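Local coordinates for protein member of s1p family of ribosomal proteins (Pyrococcus furiosus, PDB 5YH1) that binds manganese in its DHH domain and probably acts as an exonuclease on nucleic acids, at residues A[23-28]-A[210-215]; A[47-52]-A[80-85]; A[69-74]-A[201-206]; A[75-80]-A[215-220]; A[110-115]-A[148-153]. All coordinates share one frame; numbering follows the deposited sequence.

Contact 1: residues A[23-28]-A[210-215]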
# COMPACT_ATOMS: atom_id res chain seq x y z
N SER A 23 -8.35 -15.52 39.12
CA SER A 23 -8.36 -15.12 40.52
C SER A 23 -8.83 -13.69 40.65
O SER A 23 -8.65 -12.87 39.74
CB SER A 23 -6.96 -15.20 41.11
OG SER A 23 -6.39 -16.46 40.88
N ASP A 24 -9.42 -13.37 41.79
CA ASP A 24 -9.77 -11.99 42.09
C ASP A 24 -8.53 -11.30 42.64
O ASP A 24 -8.27 -11.34 43.83
CB ASP A 24 -10.92 -11.93 43.10
CG ASP A 24 -11.38 -10.52 43.36
OD1 ASP A 24 -10.66 -9.56 42.97
OD2 ASP A 24 -12.46 -10.36 43.95
N VAL A 25 -7.76 -10.66 41.75
CA VAL A 25 -6.53 -9.97 42.12
C VAL A 25 -6.73 -8.48 42.43
O VAL A 25 -5.76 -7.74 42.58
CB VAL A 25 -5.44 -10.12 41.03
CG1 VAL A 25 -5.04 -11.57 40.88
CG2 VAL A 25 -5.93 -9.56 39.69
N GLY A 26 -7.97 -8.04 42.51
CA GLY A 26 -8.25 -6.64 42.77
C GLY A 26 -7.74 -5.74 41.65
O GLY A 26 -7.70 -6.15 40.49
N PHE A 27 -7.36 -4.51 42.03
CA PHE A 27 -6.88 -3.50 41.09
C PHE A 27 -5.65 -2.77 41.63
O PHE A 27 -5.35 -2.86 42.82
CB PHE A 27 -7.99 -2.49 40.82
CG PHE A 27 -9.22 -3.10 40.24
CD1 PHE A 27 -9.20 -3.68 38.99
CD2 PHE A 27 -10.41 -3.10 40.96
CE1 PHE A 27 -10.34 -4.24 38.44
CE2 PHE A 27 -11.55 -3.66 40.43
CZ PHE A 27 -11.52 -4.23 39.16
N LEU A 28 -4.95 -2.06 40.75
CA LEU A 28 -3.72 -1.35 41.12
C LEU A 28 -3.99 -0.04 41.84
O LEU A 28 -3.09 0.52 42.47
CB LEU A 28 -2.87 -1.07 39.88
CG LEU A 28 -2.25 -2.29 39.22
CD1 LEU A 28 -1.72 -1.93 37.84
CD2 LEU A 28 -1.13 -2.86 40.09
N ILE A 210 -5.74 -11.91 33.58
CA ILE A 210 -5.33 -12.96 32.66
C ILE A 210 -4.11 -13.69 33.22
O ILE A 210 -4.08 -14.91 33.21
CB ILE A 210 -5.00 -12.41 31.25
CG1 ILE A 210 -6.29 -11.96 30.56
CG2 ILE A 210 -4.31 -13.47 30.40
CD1 ILE A 210 -6.07 -11.02 29.40
N ASN A 211 -3.12 -12.93 33.68
CA ASN A 211 -1.87 -13.50 34.14
C ASN A 211 -1.24 -12.67 35.27
O ASN A 211 -0.42 -11.79 35.03
CB ASN A 211 -0.89 -13.63 32.96
CG ASN A 211 0.37 -14.39 33.32
OD1 ASN A 211 0.55 -14.81 34.46
ND2 ASN A 211 1.24 -14.58 32.35
N PRO A 212 -1.63 -12.96 36.53
CA PRO A 212 -1.11 -12.16 37.66
C PRO A 212 0.41 -12.05 37.74
O PRO A 212 0.90 -11.07 38.29
CB PRO A 212 -1.70 -12.88 38.88
CG PRO A 212 -2.96 -13.50 38.38
CD PRO A 212 -2.64 -13.94 36.97
N GLU A 213 1.16 -13.00 37.18
CA GLU A 213 2.62 -12.95 37.23
C GLU A 213 3.27 -11.77 36.51
O GLU A 213 4.42 -11.46 36.79
CB GLU A 213 3.24 -14.25 36.70
CG GLU A 213 3.57 -15.28 37.76
CD GLU A 213 2.48 -16.32 37.94
OE1 GLU A 213 2.71 -17.49 37.55
OE2 GLU A 213 1.39 -15.97 38.48
N VAL A 214 2.57 -11.13 35.56
CA VAL A 214 3.19 -10.03 34.81
C VAL A 214 2.95 -8.66 35.43
O VAL A 214 3.38 -7.64 34.88
CB VAL A 214 2.78 -10.03 33.31
CG1 VAL A 214 3.11 -11.37 32.68
CG2 VAL A 214 1.31 -9.68 33.12
N GLU A 215 2.27 -8.63 36.58
CA GLU A 215 1.90 -7.38 37.25
C GLU A 215 3.06 -6.40 37.39
O GLU A 215 2.93 -5.22 37.02
CB GLU A 215 1.29 -7.66 38.64
CG GLU A 215 1.06 -6.40 39.46
CD GLU A 215 0.26 -6.62 40.73
OE1 GLU A 215 -0.97 -6.81 40.66
OE2 GLU A 215 0.86 -6.56 41.81

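Contact 2: residues A[47-52]-A[80-85]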
# COMPACT_ATOMS: atom_id res chain seq x y z
N MSE A 47 -12.54 -15.40 29.19
CA MSE A 47 -12.61 -15.75 27.76
C MSE A 47 -11.25 -15.82 27.13
O MSE A 47 -10.96 -16.73 26.35
CB MSE A 47 -13.51 -14.77 27.03
CG MSE A 47 -14.97 -15.11 27.32
SE MSE A 47 -16.14 -13.75 26.52
CE MSE A 47 -15.97 -14.40 24.66
N ILE A 48 -10.37 -14.89 27.47
CA ILE A 48 -9.03 -14.86 26.89
C ILE A 48 -8.23 -16.07 27.37
O ILE A 48 -7.63 -16.79 26.55
CB ILE A 48 -8.33 -13.51 27.15
CG1 ILE A 48 -9.00 -12.43 26.30
CG2 ILE A 48 -6.85 -13.57 26.82
CD1 ILE A 48 -8.68 -11.01 26.71
N ARG A 49 -8.25 -16.33 28.68
CA ARG A 49 -7.53 -17.47 29.25
C ARG A 49 -8.04 -18.80 28.68
O ARG A 49 -7.25 -19.71 28.43
CB ARG A 49 -7.67 -17.49 30.79
CG ARG A 49 -6.87 -16.42 31.52
CD ARG A 49 -7.31 -16.29 32.97
NE ARG A 49 -7.21 -17.57 33.69
CZ ARG A 49 -6.07 -18.09 34.14
NH1 ARG A 49 -4.92 -17.46 33.99
NH2 ARG A 49 -6.08 -19.25 34.76
N ARG A 50 -9.34 -18.91 28.46
CA ARG A 50 -9.92 -20.14 27.93
C ARG A 50 -9.44 -20.42 26.51
O ARG A 50 -9.04 -21.55 26.19
CB ARG A 50 -11.45 -20.10 27.99
CG ARG A 50 -12.06 -21.48 27.97
CD ARG A 50 -13.58 -21.45 27.99
NE ARG A 50 -14.12 -22.79 28.25
CZ ARG A 50 -14.14 -23.79 27.37
NH1 ARG A 50 -13.66 -23.63 26.13
NH2 ARG A 50 -14.65 -24.97 27.72
N ALA A 51 -9.47 -19.39 25.66
CA ALA A 51 -8.92 -19.49 24.31
C ALA A 51 -7.47 -19.99 24.35
O ALA A 51 -7.10 -20.88 23.59
CB ALA A 51 -9.00 -18.15 23.60
N ILE A 52 -6.67 -19.42 25.25
CA ILE A 52 -5.27 -19.81 25.39
C ILE A 52 -5.13 -21.28 25.77
O ILE A 52 -4.30 -22.01 25.20
CB ILE A 52 -4.55 -18.98 26.47
CG1 ILE A 52 -4.42 -17.52 26.03
CG2 ILE A 52 -3.16 -19.55 26.77
CD1 ILE A 52 -4.03 -16.58 27.16
N ILE A 80 1.19 -13.99 26.04
CA ILE A 80 2.27 -14.78 25.41
C ILE A 80 2.88 -15.83 26.35
O ILE A 80 3.03 -16.98 25.95
CB ILE A 80 3.38 -13.87 24.82
CG1 ILE A 80 2.87 -13.07 23.61
CG2 ILE A 80 4.61 -14.67 24.43
CD1 ILE A 80 2.31 -13.91 22.49
N PRO A 81 3.23 -15.45 27.60
CA PRO A 81 3.77 -16.46 28.53
C PRO A 81 2.83 -17.64 28.78
O PRO A 81 3.31 -18.77 28.90
CB PRO A 81 4.00 -15.67 29.82
CG PRO A 81 4.19 -14.27 29.38
CD PRO A 81 3.32 -14.09 28.17
N LEU A 82 1.53 -17.39 28.89
CA LEU A 82 0.58 -18.48 29.08
C LEU A 82 0.54 -19.39 27.86
O LEU A 82 0.54 -20.61 27.99
CB LEU A 82 -0.83 -17.95 29.37
CG LEU A 82 -1.07 -17.23 30.70
CD1 LEU A 82 -2.56 -16.98 30.88
CD2 LEU A 82 -0.51 -18.03 31.88
N ILE A 83 0.53 -18.80 26.67
CA ILE A 83 0.57 -19.58 25.44
C ILE A 83 1.81 -20.47 25.42
O ILE A 83 1.73 -21.64 25.03
CB ILE A 83 0.54 -18.68 24.19
CG1 ILE A 83 -0.85 -18.05 24.04
CG2 ILE A 83 0.92 -19.47 22.94
CD1 ILE A 83 -0.93 -16.98 22.97
N GLU A 84 2.95 -19.91 25.83
CA GLU A 84 4.21 -20.65 25.81
C GLU A 84 4.27 -21.78 26.84
O GLU A 84 4.91 -22.80 26.59
CB GLU A 84 5.41 -19.70 25.93
CG GLU A 84 5.60 -18.87 24.66
CD GLU A 84 6.87 -18.04 24.65
OE1 GLU A 84 7.24 -17.49 25.71
OE2 GLU A 84 7.48 -17.94 23.56
N LYS A 85 3.60 -21.62 27.98
CA LYS A 85 3.60 -22.67 29.00
C LYS A 85 2.70 -23.86 28.62
O LYS A 85 2.98 -24.99 29.02
CB LYS A 85 3.28 -22.12 30.40
CG LYS A 85 1.81 -22.16 30.81
CD LYS A 85 1.66 -22.05 32.32
CE LYS A 85 2.27 -20.76 32.86
NZ LYS A 85 1.71 -20.40 34.19

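Contact 3: residues A[69-74]-A[201-206]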
# COMPACT_ATOMS: atom_id res chain seq x y z
N TYR A 69 -1.70 1.31 21.71
CA TYR A 69 -0.51 0.46 21.71
C TYR A 69 -0.23 -0.03 23.12
O TYR A 69 0.03 -1.22 23.34
CB TYR A 69 0.73 1.21 21.17
CG TYR A 69 0.90 1.08 19.67
CD1 TYR A 69 1.58 0.01 19.11
CD2 TYR A 69 0.39 2.03 18.80
CE1 TYR A 69 1.72 -0.12 17.74
CE2 TYR A 69 0.54 1.92 17.42
CZ TYR A 69 1.20 0.84 16.90
OH TYR A 69 1.34 0.71 15.54
N THR A 70 -0.29 0.88 24.08
CA THR A 70 -0.01 0.50 25.47
C THR A 70 -0.97 -0.60 25.93
O THR A 70 -0.55 -1.60 26.51
CB THR A 70 -0.07 1.72 26.39
OG1 THR A 70 0.83 2.72 25.90
CG2 THR A 70 0.34 1.35 27.80
N ALA A 71 -2.25 -0.43 25.62
CA ALA A 71 -3.27 -1.41 25.97
C ALA A 71 -3.02 -2.74 25.30
O ALA A 71 -3.04 -3.79 25.94
CB ALA A 71 -4.65 -0.88 25.59
N GLY A 72 -2.75 -2.71 24.00
CA GLY A 72 -2.47 -3.93 23.26
C GLY A 72 -1.26 -4.66 23.78
O GLY A 72 -1.28 -5.90 23.93
N VAL A 73 -0.20 -3.92 24.08
CA VAL A 73 1.05 -4.54 24.54
C VAL A 73 0.90 -5.07 25.96
O VAL A 73 1.45 -6.12 26.29
CB VAL A 73 2.26 -3.58 24.40
CG1 VAL A 73 3.51 -4.20 25.01
CG2 VAL A 73 2.50 -3.27 22.94
N ALA A 74 0.14 -4.37 26.80
CA ALA A 74 -0.20 -4.89 28.13
C ALA A 74 -0.81 -6.29 28.03
O ALA A 74 -0.36 -7.23 28.70
CB ALA A 74 -1.15 -3.94 28.85
N MSE A 201 -5.41 1.70 30.82
CA MSE A 201 -5.72 1.46 32.23
C MSE A 201 -6.54 0.20 32.31
O MSE A 201 -6.16 -0.76 32.97
CB MSE A 201 -6.47 2.64 32.84
CG MSE A 201 -5.55 3.85 33.02
SE MSE A 201 -6.56 5.50 33.44
CE MSE A 201 -5.32 6.70 32.48
N LEU A 202 -7.66 0.19 31.61
CA LEU A 202 -8.54 -1.00 31.60
C LEU A 202 -7.81 -2.27 31.19
O LEU A 202 -7.95 -3.31 31.84
CB LEU A 202 -9.67 -0.80 30.61
CG LEU A 202 -10.61 0.35 30.90
CD1 LEU A 202 -11.48 0.64 29.68
CD2 LEU A 202 -11.46 0.04 32.13
N ALA A 203 -7.01 -2.17 30.13
CA ALA A 203 -6.35 -3.35 29.56
C ALA A 203 -5.28 -3.89 30.47
O ALA A 203 -5.05 -5.10 30.52
CB ALA A 203 -5.77 -3.02 28.20
N THR A 204 -4.58 -2.99 31.16
CA THR A 204 -3.59 -3.43 32.14
C THR A 204 -4.26 -4.21 33.27
O THR A 204 -3.77 -5.26 33.67
CB THR A 204 -2.78 -2.24 32.71
OG1 THR A 204 -2.01 -1.64 31.66
CG2 THR A 204 -1.84 -2.70 33.80
N GLU A 205 -5.41 -3.74 33.75
CA GLU A 205 -6.13 -4.47 34.80
C GLU A 205 -6.62 -5.82 34.27
O GLU A 205 -6.41 -6.86 34.91
CB GLU A 205 -7.29 -3.66 35.39
CG GLU A 205 -6.89 -2.33 36.01
CD GLU A 205 -6.07 -2.43 37.31
OE1 GLU A 205 -5.82 -3.54 37.82
OE2 GLU A 205 -5.68 -1.38 37.85
N VAL A 206 -7.22 -5.84 33.07
CA VAL A 206 -7.60 -7.13 32.47
C VAL A 206 -6.40 -8.05 32.38
O VAL A 206 -6.49 -9.24 32.72
CB VAL A 206 -8.26 -6.98 31.08
CG1 VAL A 206 -8.47 -8.36 30.45
CG2 VAL A 206 -9.59 -6.26 31.18

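Contact 4: residues A[75-80]-A[215-220]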
# COMPACT_ATOMS: atom_id res chain seq x y z
N LEU A 75 -1.82 -6.43 27.18
CA LEU A 75 -2.51 -7.72 27.02
C LEU A 75 -1.60 -8.79 26.43
O LEU A 75 -1.58 -9.93 26.90
CB LEU A 75 -3.78 -7.54 26.18
CG LEU A 75 -4.81 -6.69 26.92
CD1 LEU A 75 -5.85 -6.11 25.97
CD2 LEU A 75 -5.48 -7.48 28.03
N GLU A 76 -0.82 -8.42 25.41
CA GLU A 76 0.14 -9.34 24.79
C GLU A 76 1.16 -9.87 25.81
O GLU A 76 1.51 -11.06 25.81
CB GLU A 76 0.86 -8.65 23.60
CG GLU A 76 2.02 -9.44 23.01
CD GLU A 76 2.59 -8.86 21.72
OE1 GLU A 76 3.68 -9.29 21.32
OE2 GLU A 76 1.96 -8.00 21.07
N THR A 77 1.62 -8.98 26.69
CA THR A 77 2.63 -9.33 27.69
C THR A 77 2.11 -10.39 28.67
O THR A 77 2.87 -11.25 29.11
CB THR A 77 3.10 -8.06 28.43
OG1 THR A 77 3.62 -7.13 27.47
CG2 THR A 77 4.19 -8.38 29.45
N ALA A 78 0.83 -10.34 29.00
CA ALA A 78 0.18 -11.35 29.86
C ALA A 78 -0.13 -12.65 29.10
O ALA A 78 -0.00 -13.74 29.65
CB ALA A 78 -1.10 -10.78 30.44
N ILE A 79 -0.55 -12.53 27.85
CA ILE A 79 -1.01 -13.67 27.06
C ILE A 79 0.13 -14.58 26.59
O ILE A 79 0.05 -15.81 26.74
CB ILE A 79 -1.83 -13.18 25.84
CG1 ILE A 79 -3.16 -12.62 26.33
CG2 ILE A 79 -2.09 -14.32 24.85
CD1 ILE A 79 -3.84 -11.70 25.35
N ILE A 80 1.19 -13.99 26.04
CA ILE A 80 2.27 -14.78 25.41
C ILE A 80 2.88 -15.83 26.35
O ILE A 80 3.03 -16.98 25.95
CB ILE A 80 3.38 -13.87 24.82
CG1 ILE A 80 2.87 -13.07 23.61
CG2 ILE A 80 4.61 -14.67 24.43
CD1 ILE A 80 2.31 -13.91 22.49
N GLU A 215 2.27 -8.63 36.58
CA GLU A 215 1.90 -7.38 37.25
C GLU A 215 3.06 -6.40 37.39
O GLU A 215 2.93 -5.22 37.02
CB GLU A 215 1.29 -7.66 38.64
CG GLU A 215 1.06 -6.40 39.46
CD GLU A 215 0.26 -6.62 40.73
OE1 GLU A 215 -0.97 -6.81 40.66
OE2 GLU A 215 0.86 -6.56 41.81
N ASP A 216 4.18 -6.86 37.91
CA ASP A 216 5.30 -5.96 38.20
C ASP A 216 5.91 -5.40 36.92
O ASP A 216 6.37 -4.26 36.89
CB ASP A 216 6.37 -6.66 39.05
CG ASP A 216 5.94 -6.85 40.51
OD1 ASP A 216 4.95 -6.25 40.98
OD2 ASP A 216 6.63 -7.61 41.21
N ARG A 217 5.89 -6.20 35.86
CA ARG A 217 6.41 -5.77 34.57
C ARG A 217 5.56 -4.67 33.92
O ARG A 217 6.10 -3.76 33.32
CB ARG A 217 6.49 -6.98 33.63
CG ARG A 217 7.20 -6.71 32.32
CD ARG A 217 7.23 -7.94 31.45
NE ARG A 217 8.08 -8.98 32.01
CZ ARG A 217 9.42 -8.98 31.97
NH1 ARG A 217 10.10 -7.99 31.38
NH2 ARG A 217 10.08 -9.98 32.53
N ILE A 218 4.24 -4.74 34.07
CA ILE A 218 3.34 -3.83 33.34
C ILE A 218 2.61 -2.78 34.17
O ILE A 218 1.88 -1.97 33.61
CB ILE A 218 2.26 -4.62 32.55
CG1 ILE A 218 1.25 -5.28 33.48
CG2 ILE A 218 2.91 -5.66 31.65
CD1 ILE A 218 0.09 -5.90 32.74
N LYS A 219 2.79 -2.77 35.49
CA LYS A 219 1.97 -1.89 36.35
C LYS A 219 2.19 -0.39 36.12
O LYS A 219 1.36 0.42 36.53
CB LYS A 219 2.13 -2.24 37.83
CG LYS A 219 3.54 -2.10 38.38
CD LYS A 219 3.63 -2.73 39.75
CE LYS A 219 5.03 -2.59 40.32
NZ LYS A 219 5.09 -3.33 41.61
N HIS A 220 3.28 -0.03 35.45
CA HIS A 220 3.52 1.36 35.03
C HIS A 220 2.89 1.77 33.68
O HIS A 220 2.88 2.96 33.33
CB HIS A 220 5.03 1.62 34.96
CG HIS A 220 5.70 0.95 33.80
ND1 HIS A 220 5.92 -0.41 33.75
CD2 HIS A 220 6.18 1.45 32.64
CE1 HIS A 220 6.52 -0.72 32.62
NE2 HIS A 220 6.69 0.40 31.93

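Contact 5: residues A[110-115]-A[148-153]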
# COMPACT_ATOMS: atom_id res chain seq x y z
N GLU A 110 -11.88 -2.96 5.88
CA GLU A 110 -10.62 -3.46 5.35
C GLU A 110 -9.88 -4.30 6.40
O GLU A 110 -9.29 -5.32 6.07
CB GLU A 110 -9.74 -2.32 4.84
CG GLU A 110 -8.43 -2.81 4.22
CD GLU A 110 -7.68 -1.74 3.42
OE1 GLU A 110 -8.17 -0.60 3.31
OE2 GLU A 110 -6.59 -2.06 2.90
N ASP A 111 -9.93 -3.87 7.67
CA ASP A 111 -9.31 -4.63 8.76
C ASP A 111 -10.02 -5.95 9.03
O ASP A 111 -9.38 -6.99 9.10
CB ASP A 111 -9.27 -3.81 10.05
CG ASP A 111 -8.32 -2.62 9.97
OD1 ASP A 111 -7.57 -2.51 8.98
OD2 ASP A 111 -8.33 -1.78 10.88
N VAL A 112 -11.34 -5.91 9.21
CA VAL A 112 -12.06 -7.13 9.57
C VAL A 112 -12.05 -8.15 8.41
O VAL A 112 -11.94 -9.36 8.63
CB VAL A 112 -13.49 -6.85 10.05
CG1 VAL A 112 -14.40 -6.43 8.91
CG2 VAL A 112 -14.04 -8.07 10.77
N LEU A 113 -12.11 -7.66 7.18
CA LEU A 113 -12.12 -8.58 6.04
C LEU A 113 -10.78 -9.29 5.92
O LEU A 113 -10.72 -10.49 5.64
CB LEU A 113 -12.51 -7.85 4.75
CG LEU A 113 -13.99 -7.41 4.75
CD1 LEU A 113 -14.28 -6.49 3.58
CD2 LEU A 113 -14.93 -8.61 4.73
N LYS A 114 -9.71 -8.56 6.17
CA LYS A 114 -8.39 -9.16 6.23
C LYS A 114 -8.31 -10.21 7.37
O LYS A 114 -7.82 -11.33 7.17
CB LYS A 114 -7.34 -8.05 6.39
CG LYS A 114 -5.90 -8.52 6.44
CD LYS A 114 -5.39 -8.56 7.86
CE LYS A 114 -3.91 -8.93 7.91
NZ LYS A 114 -3.04 -7.73 7.84
N ASP A 115 -8.83 -9.86 8.54
CA ASP A 115 -8.84 -10.79 9.67
C ASP A 115 -9.61 -12.09 9.32
O ASP A 115 -9.19 -13.19 9.65
CB ASP A 115 -9.46 -10.11 10.91
CG ASP A 115 -8.58 -8.99 11.47
OD1 ASP A 115 -7.38 -8.94 11.13
OD2 ASP A 115 -9.09 -8.17 12.27
N TYR A 148 -18.77 -6.53 13.14
CA TYR A 148 -19.25 -7.60 14.00
C TYR A 148 -20.30 -8.47 13.31
O TYR A 148 -20.33 -9.68 13.51
CB TYR A 148 -19.78 -7.05 15.33
CG TYR A 148 -18.78 -6.26 16.16
CD1 TYR A 148 -17.42 -6.55 16.13
CD2 TYR A 148 -19.20 -5.22 16.97
CE1 TYR A 148 -16.52 -5.83 16.90
CE2 TYR A 148 -18.31 -4.49 17.73
CZ TYR A 148 -16.97 -4.80 17.70
OH TYR A 148 -16.09 -4.08 18.46
N LYS A 149 -21.14 -7.87 12.47
CA LYS A 149 -22.09 -8.66 11.67
C LYS A 149 -21.35 -9.68 10.80
O LYS A 149 -21.78 -10.82 10.67
CB LYS A 149 -22.95 -7.76 10.80
CG LYS A 149 -23.99 -7.02 11.61
CD LYS A 149 -24.80 -6.09 10.74
CE LYS A 149 -25.97 -5.54 11.52
NZ LYS A 149 -26.91 -4.81 10.63
N ARG A 150 -20.21 -9.27 10.24
CA ARG A 150 -19.40 -10.16 9.43
C ARG A 150 -18.73 -11.25 10.27
O ARG A 150 -18.77 -12.42 9.88
CB ARG A 150 -18.38 -9.38 8.62
CG ARG A 150 -19.04 -8.61 7.48
CD ARG A 150 -18.15 -7.50 7.00
NE ARG A 150 -18.72 -6.75 5.88
CZ ARG A 150 -19.67 -5.82 5.99
NH1 ARG A 150 -20.21 -5.52 7.17
NH2 ARG A 150 -20.08 -5.19 4.89
N LEU A 151 -18.15 -10.88 11.41
CA LEU A 151 -17.56 -11.89 12.30
C LEU A 151 -18.59 -12.91 12.81
O LEU A 151 -18.28 -14.10 12.97
CB LEU A 151 -16.82 -11.23 13.47
CG LEU A 151 -15.53 -10.50 13.10
CD1 LEU A 151 -15.04 -9.66 14.26
CD2 LEU A 151 -14.45 -11.46 12.66
N LYS A 152 -19.81 -12.46 13.07
CA LYS A 152 -20.84 -13.37 13.59
C LYS A 152 -21.33 -14.38 12.54
O LYS A 152 -21.76 -15.47 12.89
CB LYS A 152 -21.99 -12.58 14.21
CG LYS A 152 -21.63 -11.95 15.56
CD LYS A 152 -20.99 -12.94 16.54
CE LYS A 152 -20.95 -12.38 17.96
NZ LYS A 152 -20.26 -13.30 18.91
N ALA A 153 -21.20 -14.05 11.26
CA ALA A 153 -21.45 -15.04 10.21
C ALA A 153 -20.48 -16.23 10.33
O ALA A 153 -20.76 -17.31 9.79
CB ALA A 153 -21.34 -14.40 8.84

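Contact 1: residues A[23-28]-A[210-215]
Glu215 reaches toward Leu28 with an extended chain, CG anti to the backbone N (chi1 172°). Traced outward, Glu215 CB still stands 5.6 Å from Leu28 CD2, and Glu215 CG comes to 4.2 Å from Leu28 CD2. The carboxylate carbon of Glu215, CD, lies 4.1 Å from Leu28 CD2, and Glu215 OE1 is the nearest of the group, 4.0 Å from Leu28 CD2. The two side chains lie alongside with their tips pointing opposite ways, while OE1 is claimed by a salt bridge to Arg208 NE. At the surface of the DHH domain, the loop following helix 2-20 runs here beside the 3-10 turn 212-214; within that loop, Asp24 OD1 accepts from Gly26 N (3.1 Å) in an Asx turn. Val25 and Pro212 make the second touch, crossing at about a right angle, with Val25 CG1 3.8 Å from Pro212 CG. Arg208 also binds the loop, its NH2 to Val25 O and its NH1 to Gly26 O.

Contact 2: residues A[47-52]-A[80-85]
Ile52 rests on Leu82 and Ile83 where helix 32-53 meets helix 66-86, two helices that flank the parallel sheet of the DHH domain's alpha/beta fold. The segment axes approach to 10.2 Å and cross at -30°, running in broadly the same direction. Apolar contacts dominate. With Ile52 CG1 anti to the carbonyl carbon (chi1 -67°), its CG2 branch stands anti to the backbone N and turns into the partner helix, 3.8 Å from Leu82 CB and 3.9 Å from Ile83 CG1. The CD1 end continues across Leu82, 4.0 Å from Leu82 CD1, and both neighbouring side chains are crossed at about a right angle. Side chain also meets backbone: the same CG2 methyl is 3.8 Å from Ile83 N, evidence that the isoleucine sits against the helix itself. Cut back to alanine, Ile52 loses CG2 and CD1, which would probably open a gap between the helices and leave Leu82 CB and Ile83 CG1 without their main partner across the interface. The third kind is a contact between a charged group and a methyl. Arg49, bent at chi3 (57°), has its guanidinium nitrogens occupied by carbonyl oxygens: NE by Ala20, NH2 by Arg19 and NH1 by Ile210. Beside that last bond, Leu82 CD1 approaches the guanidinium obliquely, 3.9 Å from Arg49 NH1.

Contact 3: residues A[69-74]-A[201-206]
The flat group at the Ala71–Ala203 contact is a backbone peptide, not a side-chain ring: Ala203 CB comes to 3.6 Å from Ala71 O, approaching from off the plane of that peptide. Tyr69 turns its ring elsewhere, to an edge-to-face pairing with His62. The same Ala203 methyl lies 3.6 Å from Ala71 CB. Methyls this small let the backbones close in, and the measurements agree: the CA atoms of Ala71 and Ala203 are 5.1 Å apart, and the segment axes approach to 8.1 Å at an angle of only 4°. One turn on, Ala74 CB fits against Thr204, 3.7 Å from Thr204 OG1 and 4.1 Å from Thr204 CA. The threonine oxygen is anti to the carbonyl carbon (chi1 -64°), a position from which it hydrogen-bonds Gly200 O one turn back in its own helix. The buried hydroxyl therefore has its polar partner within helix 199-210 and offers Ala74 a van der Waals contact. The manganese site lies close by: the Ala71 side chain is about 5 Å from the side chains of the metal ligands Asp67 and Asp137, and about 8 Å from the ion. Around this nearly parallel pair of segments, Leu221 of helix 221-229 touches both Ala74 and Thr204, and strand 97-102 meets Tyr69 and Val73.

Contact 4: residues A[75-80]-A[215-220]
With Thr77 OG1 beside the backbone N (chi1 -58°), its CG2 stands anti to that nitrogen, which aims the methyl at helix 215-218; there Ile218 has its CG1 between backbone N and carbonyl carbon (chi1 70°), placing its CG2 on the side that meets the threonine. The two methyls are 3.7 Å apart, Thr77 CG2 to Ile218 CG2, and Thr77 CB adds a second approach at 4.0 Å from Ile218 CG2. These side chains run side by side in opposing senses. Arg217 makes the smaller share of the contact, its CD 3.7 Å from Thr77 CG2. Beyond that carbon the chain bends (chi3 -69°) and sends the guanidinium on to Ile282 O through NH1, so the arginine serves Thr77 with its aliphatic part alone. Threonine chemistry is divided likewise: the methyl packs across the interface, whereas OG1 is turned back to its own helix by a hydrogen bond to Val73 O, four residues earlier. Within 215-220, Lys219 NZ bridges to Asp216 OD1 at 3.0 Å, approaching from above the carboxylate plane. The whole is helix-on-helix packing within the DHH domain, the short helix 215-218 laid against the long helix 66-86.

Contact 5: residues A[110-115]-A[148-153]
Val112 and Leu151 join two helices of the parallel alpha/beta fold, helix 109-126, which leads into strand 132-136, and helix 145-152, which follows that strand. Their segments run nearly parallel, 12° between directions, with axes 10.1 Å apart. Val112 CG2, anti to the backbone N (chi1 72° for CG1), lies over the branch point of the leucine: it is 3.7 Å from Leu151 CG, 3.9 Å from Leu151 CD2 and 4.0 Å from Leu151 CD1. The branch point and both methyls are thus met by a single methyl. Next to it, Leu113 CD2 lies 4.1 Å from Arg150 CD and sits at the edge of the guanidinium, near its plane. Arg150 is extended from CG to NE; its NH1 hydrogen-bonds Pro146 O, while NE and NH2 form salt bridges to Glu263 and Glu299 of the second subunit. Apolar carbons thus bind the helices together within the chain, while the arginine's buried charge is probably balanced by the two glutamates across the subunit interface.

Contacts 2, 3 and 5 are buried, contact 4 partly so, and contact 1 lies at the surface. Helix 66-86 is common to contacts 2, 3 and 4, presenting successive parts of its length to helices 199-210, 215-218 and 32-53 in turn. Contacts 3 and 4 have centres about 8 Å apart; contacts 1 and 4 share Glu215. Axis spacing tracks residue size: alanines near the manganese in contact 3 give a closer approach than the branched side chains of contacts 2 and 5. Charged groups take part in contacts 1, 2, 4 and 5 with polar partners outside the paired segments: a salt-bridged acid in 1, arginines bonded to carbonyls in 2 and 4, and one paired across the subunit interface in 5, which touches none of the others.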